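Local coordinates for protein MGS-M5 (Unidentified, PDB 4Q3N) that probably acts as an L-lactate dehydrogenase, interconverting lactate and pyruvate with a nicotinamide adenine dinucleotide coenzyme bound by its Rossmann domain, at residues Met16-Ala21 against Ala72-Ile77; Ile115-Ser120 against Arg240-Ile245. All coordinates share one frame; numbering follows the deposited sequence.

Interaction 1: residues Met16-Ala21 against Ala72-Ile77; sequences MSYAYA and AGLVVI
Tyr18 lays the outer end of its ring against Val76. The CG2 methyl of Val76 meets the ring obliquely, with Tyr18 CE2 at 3.5 Å from Val76 CG2. The same methyl lies 3.4 Å from Tyr18 OH. Leu74 adds a second, smaller touch: its CD2 comes to 3.7 Å from Tyr18 OH. Tyr18 CG stands anti to the backbone N (chi1 167°), which carries the ring out from the helix across a gap of 9.5 Å between Tyr18 CA and Val76 CA. Helix 13-25 and strand 74-77 belong to the Rossmann fold of the NAD-binding domain. The helix follows strand 5-9 through a glycine-rich turn, consistent with the GxGxxG dinucleotide-binding motif, and strand 74-77 lies next to strand 5-9 in the parallel sheet. The Tyr18 ring also touches Val6 and Val8 on that neighbouring strand. Its hydroxyl is buried but satisfied, since it is hydrogen-bonded to Thr242 of helix 232-246. A phenylalanine in place of Tyr18 would probably cost Thr242 this hydrogen-bond partner and open a small gap beside Val76 CG2 and Leu74 CD2. On the other side of helix 13-25, Tyr20 OH hydrogen-bonds Tyr232 O of a neighbouring subunit.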
loop_
_atom_site.group_PDB
_atom_site.type_symbol
_atom_site.label_atom_id
_atom_site.label_comp_id
_atom_site.label_asym_id
_atom_site.label_seq_id
_atom_site.Cartn_x
_atom_site.Cartn_y
_atom_site.Cartn_z
ATOM N N MET A 16 -16.721 11.653 8.417
ATOM C CA MET A 16 -16.015 10.616 9.163
ATOM C C MET A 16 -15.683 9.395 8.253
ATOM O O MET A 16 -14.706 8.725 8.493
ATOM C CB MET A 16 -16.803 10.158 10.399
ATOM C CG MET A 16 -16.836 11.251 11.511
ATOM S SD MET A 16 -15.185 11.801 11.977
ATOM C CE MET A 16 -14.280 10.244 12.327
ATOM N N SER A 17 -16.507 9.108 7.261
ATOM C CA SER A 17 -16.174 8.052 6.303
ATOM C C SER A 17 -14.920 8.481 5.535
ATOM O O SER A 17 -13.981 7.714 5.334
ATOM C CB SER A 17 -17.356 7.814 5.369
ATOM O OG SER A 17 -18.403 7.172 6.098
ATOM N N TYR A 18 -14.877 9.754 5.184
ATOM C CA TYR A 18 -13.682 10.326 4.576
ATOM C C TYR A 18 -12.448 10.169 5.499
ATOM O O TYR A 18 -11.388 9.634 5.079
ATOM C CB TYR A 18 -13.938 11.809 4.267
ATOM C CG TYR A 18 -12.679 12.615 3.927
ATOM C CD1 TYR A 18 -11.816 12.225 2.900
ATOM C CD2 TYR A 18 -12.384 13.773 4.621
ATOM C CE1 TYR A 18 -10.646 13.007 2.573
ATOM C CE2 TYR A 18 -11.248 14.581 4.298
ATOM C CZ TYR A 18 -10.396 14.184 3.266
ATOM O OH TYR A 18 -9.289 14.956 2.967
ATOM N N ALA A 19 -12.570 10.598 6.750
ATOM C CA ALA A 19 -11.467 10.477 7.685
ATOM C C ALA A 19 -11.037 8.996 7.862
ATOM O O ALA A 19 -9.836 8.697 7.810
ATOM C CB ALA A 19 -11.829 11.080 9.027
ATOM N N TYR A 20 -12.008 8.093 8.015
ATOM C CA TYR A 20 -11.649 6.699 8.264
ATOM C C TYR A 20 -10.958 6.125 7.039
ATOM O O TYR A 20 -10.045 5.305 7.161
ATOM C CB TYR A 20 -12.871 5.874 8.549
ATOM C CG TYR A 20 -12.667 4.470 9.109
ATOM C CD1 TYR A 20 -11.856 4.228 10.239
ATOM C CD2 TYR A 20 -13.401 3.435 8.601
ATOM C CE1 TYR A 20 -11.804 2.938 10.793
ATOM C CE2 TYR A 20 -13.359 2.153 9.154
ATOM C CZ TYR A 20 -12.578 1.940 10.250
ATOM O OH TYR A 20 -12.621 0.672 10.762
ATOM N N ALA A 21 -11.464 6.468 5.862
ATOM C CA ALA A 21 -10.843 5.967 4.629
ATOM C C ALA A 21 -9.394 6.451 4.535
ATOM O O ALA A 21 -8.488 5.667 4.148
ATOM C CB ALA A 21 -11.688 6.393 3.362
ATOM N N ALA A 72 -2.980 24.128 8.077
ATOM C CA ALA A 72 -3.547 22.983 7.358
ATOM C C ALA A 72 -3.341 23.189 5.856
ATOM O O ALA A 72 -3.427 24.313 5.377
ATOM C CB ALA A 72 -5.006 22.831 7.679
ATOM N N GLY A 73 -3.043 22.116 5.123
ATOM C CA GLY A 73 -2.868 22.225 3.683
ATOM C C GLY A 73 -4.252 22.182 3.014
ATOM O O GLY A 73 -4.459 22.731 1.933
ATOM N N LEU A 74 -5.205 21.551 3.674
ATOM C CA LEU A 74 -6.535 21.334 3.058
ATOM C C LEU A 74 -7.607 21.365 4.132
ATOM O O LEU A 74 -7.441 20.753 5.187
ATOM C CB LEU A 74 -6.594 19.954 2.341
ATOM C CG LEU A 74 -7.927 19.539 1.703
ATOM C CD1 LEU A 74 -8.162 20.370 0.433
ATOM C CD2 LEU A 74 -7.898 17.990 1.368
ATOM N N VAL A 75 -8.706 22.072 3.889
ATOM C CA VAL A 75 -9.841 21.943 4.827
ATOM C C VAL A 75 -10.990 21.403 4.021
ATOM O O VAL A 75 -11.315 21.959 2.949
ATOM C CB VAL A 75 -10.224 23.295 5.481
ATOM C CG1 VAL A 75 -11.466 23.104 6.370
ATOM C CG2 VAL A 75 -9.018 23.881 6.282
ATOM N N VAL A 76 -11.594 20.333 4.524
ATOM C CA VAL A 76 -12.712 19.698 3.845
ATOM C C VAL A 76 -13.988 20.023 4.598
ATOM O O VAL A 76 -14.124 19.673 5.769
ATOM C CB VAL A 76 -12.534 18.186 3.762
ATOM C CG1 VAL A 76 -13.708 17.505 2.954
ATOM C CG2 VAL A 76 -11.111 17.861 3.079
ATOM N N ILE A 77 -14.910 20.705 3.937
ATOM C CA ILE A 77 -16.138 21.146 4.613
ATOM C C ILE A 77 -17.311 20.223 4.282
ATOM O O ILE A 77 -17.671 20.051 3.116
ATOM C CB ILE A 77 -16.512 22.589 4.218
ATOM C CG1 ILE A 77 -15.317 23.531 4.495
ATOM C CG2 ILE A 77 -17.844 23.020 4.923
ATOM C CD1 ILE A 77 -15.475 24.921 3.874
#

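Interaction 2: residues Ile115-Ser120 against Arg240-Ile245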
loop_
_atom_site.group_PDB
_atom_site.type_symbol
_atom_site.label_atom_id
_atom_site.label_comp_id
_atom_site.label_asym_id
_atom_site.label_seq_id
_atom_site.Cartn_x
_atom_site.Cartn_y
_atom_site.Cartn_z
ATOM N N ILE A 115 -5.938 24.974 0.677
ATOM C CA ILE A 115 -6.997 24.702 -0.275
ATOM C C ILE A 115 -8.312 24.347 0.440
ATOM O O ILE A 115 -8.280 23.647 1.462
ATOM C CB ILE A 115 -6.537 23.528 -1.185
ATOM C CG1 ILE A 115 -5.321 24.014 -2.024
ATOM C CG2 ILE A 115 -7.664 22.945 -2.049
ATOM C CD1 ILE A 115 -4.624 22.802 -2.655
ATOM N N LEU A 116 -9.449 24.811 -0.084
ATOM C CA LEU A 116 -10.782 24.415 0.443
ATOM C C LEU A 116 -11.420 23.421 -0.480
ATOM O O LEU A 116 -11.473 23.637 -1.708
ATOM C CB LEU A 116 -11.748 25.634 0.579
ATOM C CG LEU A 116 -11.338 26.742 1.547
ATOM C CD1 LEU A 116 -12.328 27.926 1.483
ATOM C CD2 LEU A 116 -11.241 26.210 2.999
ATOM N N LEU A 117 -11.927 22.356 0.111
ATOM C CA LEU A 117 -12.684 21.319 -0.600
ATOM C C LEU A 117 -14.076 21.178 0.011
ATOM O O LEU A 117 -14.200 20.755 1.164
ATOM C CB LEU A 117 -11.962 19.973 -0.511
ATOM C CG LEU A 117 -12.677 18.723 -1.022
ATOM C CD1 LEU A 117 -13.215 18.949 -2.443
ATOM C CD2 LEU A 117 -11.692 17.479 -1.009
ATOM N N VAL A 118 -15.116 21.535 -0.735
ATOM C CA VAL A 118 -16.477 21.540 -0.171
ATOM C C VAL A 118 -17.164 20.235 -0.566
ATOM O O VAL A 118 -17.148 19.876 -1.739
ATOM C CB VAL A 118 -17.273 22.761 -0.691
ATOM C CG1 VAL A 118 -18.731 22.704 -0.178
ATOM C CG2 VAL A 118 -16.610 24.036 -0.218
ATOM N N ALA A 119 -17.708 19.484 0.394
ATOM C CA ALA A 119 -18.458 18.273 0.035
ATOM C C ALA A 119 -19.949 18.431 0.399
ATOM O O ALA A 119 -20.773 17.639 -0.031
ATOM C CB ALA A 119 -17.891 17.021 0.739
ATOM N N SER A 120 -20.271 19.454 1.176
ATOM C CA SER A 120 -21.651 19.733 1.584
ATOM C C SER A 120 -22.557 19.881 0.371
ATOM O O SER A 120 -22.136 20.477 -0.588
ATOM C CB SER A 120 -21.705 21.024 2.404
ATOM O OG SER A 120 -20.840 20.973 3.516
ATOM N N ARG A 240 -9.570 10.432 -2.811
ATOM C CA ARG A 240 -8.846 10.460 -4.081
ATOM C C ARG A 240 -8.478 11.863 -4.465
ATOM O O ARG A 240 -7.377 12.107 -4.995
ATOM C CB ARG A 240 -9.675 9.839 -5.202
ATOM C CG ARG A 240 -8.851 9.570 -6.485
ATOM C CD ARG A 240 -7.711 8.487 -6.178
ATOM N NE ARG A 240 -6.704 8.396 -7.235
ATOM C CZ ARG A 240 -5.705 9.255 -7.438
ATOM N NH1 ARG A 240 -5.590 10.363 -6.706
ATOM N NH2 ARG A 240 -4.832 9.024 -8.418
ATOM N N ILE A 241 -9.397 12.801 -4.225
ATOM C CA ILE A 241 -9.109 14.220 -4.498
ATOM C C ILE A 241 -7.955 14.681 -3.612
ATOM O O ILE A 241 -7.006 15.313 -4.070
ATOM C CB ILE A 241 -10.349 15.106 -4.272
ATOM C CG1 ILE A 241 -11.424 14.769 -5.343
ATOM C CG2 ILE A 241 -9.969 16.581 -4.318
ATOM C CD1 ILE A 241 -12.902 15.216 -4.947
ATOM N N THR A 242 -8.022 14.307 -2.342
ATOM C CA THR A 242 -6.974 14.666 -1.380
ATOM C C THR A 242 -5.599 14.121 -1.824
ATOM O O THR A 242 -4.562 14.796 -1.716
ATOM C CB THR A 242 -7.344 14.124 0.018
ATOM O OG1 THR A 242 -8.633 14.688 0.392
ATOM C CG2 THR A 242 -6.279 14.526 1.051
ATOM N N ALA A 243 -5.592 12.881 -2.275
ATOM C CA ALA A 243 -4.318 12.221 -2.655
ATOM C C ALA A 243 -3.722 12.880 -3.878
ATOM O O ALA A 243 -2.510 13.078 -3.963
ATOM C CB ALA A 243 -4.559 10.715 -2.915
ATOM N N ALA A 244 -4.589 13.300 -4.810
ATOM C CA ALA A 244 -4.075 14.001 -6.010
ATOM C C ALA A 244 -3.350 15.275 -5.619
ATOM O O ALA A 244 -2.318 15.652 -6.218
ATOM C CB ALA A 244 -5.209 14.326 -6.970
ATOM N N ILE A 245 -3.896 15.972 -4.618
ATOM C CA ILE A 245 -3.261 17.213 -4.135
ATOM C C ILE A 245 -1.994 16.939 -3.292
ATOM O O ILE A 245 -0.918 17.450 -3.582
ATOM C CB ILE A 245 -4.264 18.057 -3.288
ATOM C CG1 ILE A 245 -5.430 18.490 -4.179
ATOM C CG2 ILE A 245 -3.482 19.251 -2.601
ATOM C CD1 ILE A 245 -6.680 19.012 -3.356
#
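Leu117, Ile245 and Ile115 bury the most surface where strand 115-118 faces helix 232-246. Leu117 sends its CD2 methyl to the CG2 branch of Ile241, with 3.8 Å between Leu117 CD2 and Ile241 CG2. These two side chains meet at a slant. With chi1 at 172°, Leu117 CG extends opposite the backbone N, which points the side chain at the helix, and its CD2 methyl faces both Ile241 and Thr242. The approach to Thr242 is looser, 4.4 Å from Leu117 CD2 to Thr242 OG1. The Thr242 hydroxyl has a polar partner in Leu238 O, one helical turn back.

One turn further along the helix, Ile115 and Ile245 reach toward each other tip to tip. The touching atoms are the Ile115 CD1 methyl and the Ile245 CG2 branch, 3.7 Å apart. No hydrogen bond crosses between the segments; the closest approaches are between methyl groups. Strand and helix run nearly antiparallel, at 165°, with their axes 11.1 Å apart. Ile115 therefore pairs with the later residue of the helix and Leu117 with the earlier ones.

The contact brings a helix of the C-terminal family region against the Rossmann sheet. Leu74 of strand 74-77 flanks it, touching Ile115, Leu117 and Thr242. Ile142 of strand 141-143 packs on Leu117 and Ile241. Behind strand 115-118, Val118 packs against helix 123-134.

From the N terminus, helix 13-25 comes first. Interaction 1 closes a loop of 50 residues when the chain reaches strand 74-77. Interaction 2 opens only afterwards, at strand 115-118, and closes on helix 232-246, with 119 residues between its segments. The two loops thus follow in series, neither nested nor crossed. In space they meet, with centres about 8 Å apart. Strands 74-77 and 115-118 are neighbours in the parallel sheet, and Ile77 O probably accepts a hydrogen bond from Ala119 N, 2.8 Å away. A probable hydrogen bond, 2.7 Å from Tyr18 OH to Thr242 OG1, ties the first helix of the Rossmann domain directly to the helix from the C-terminal half.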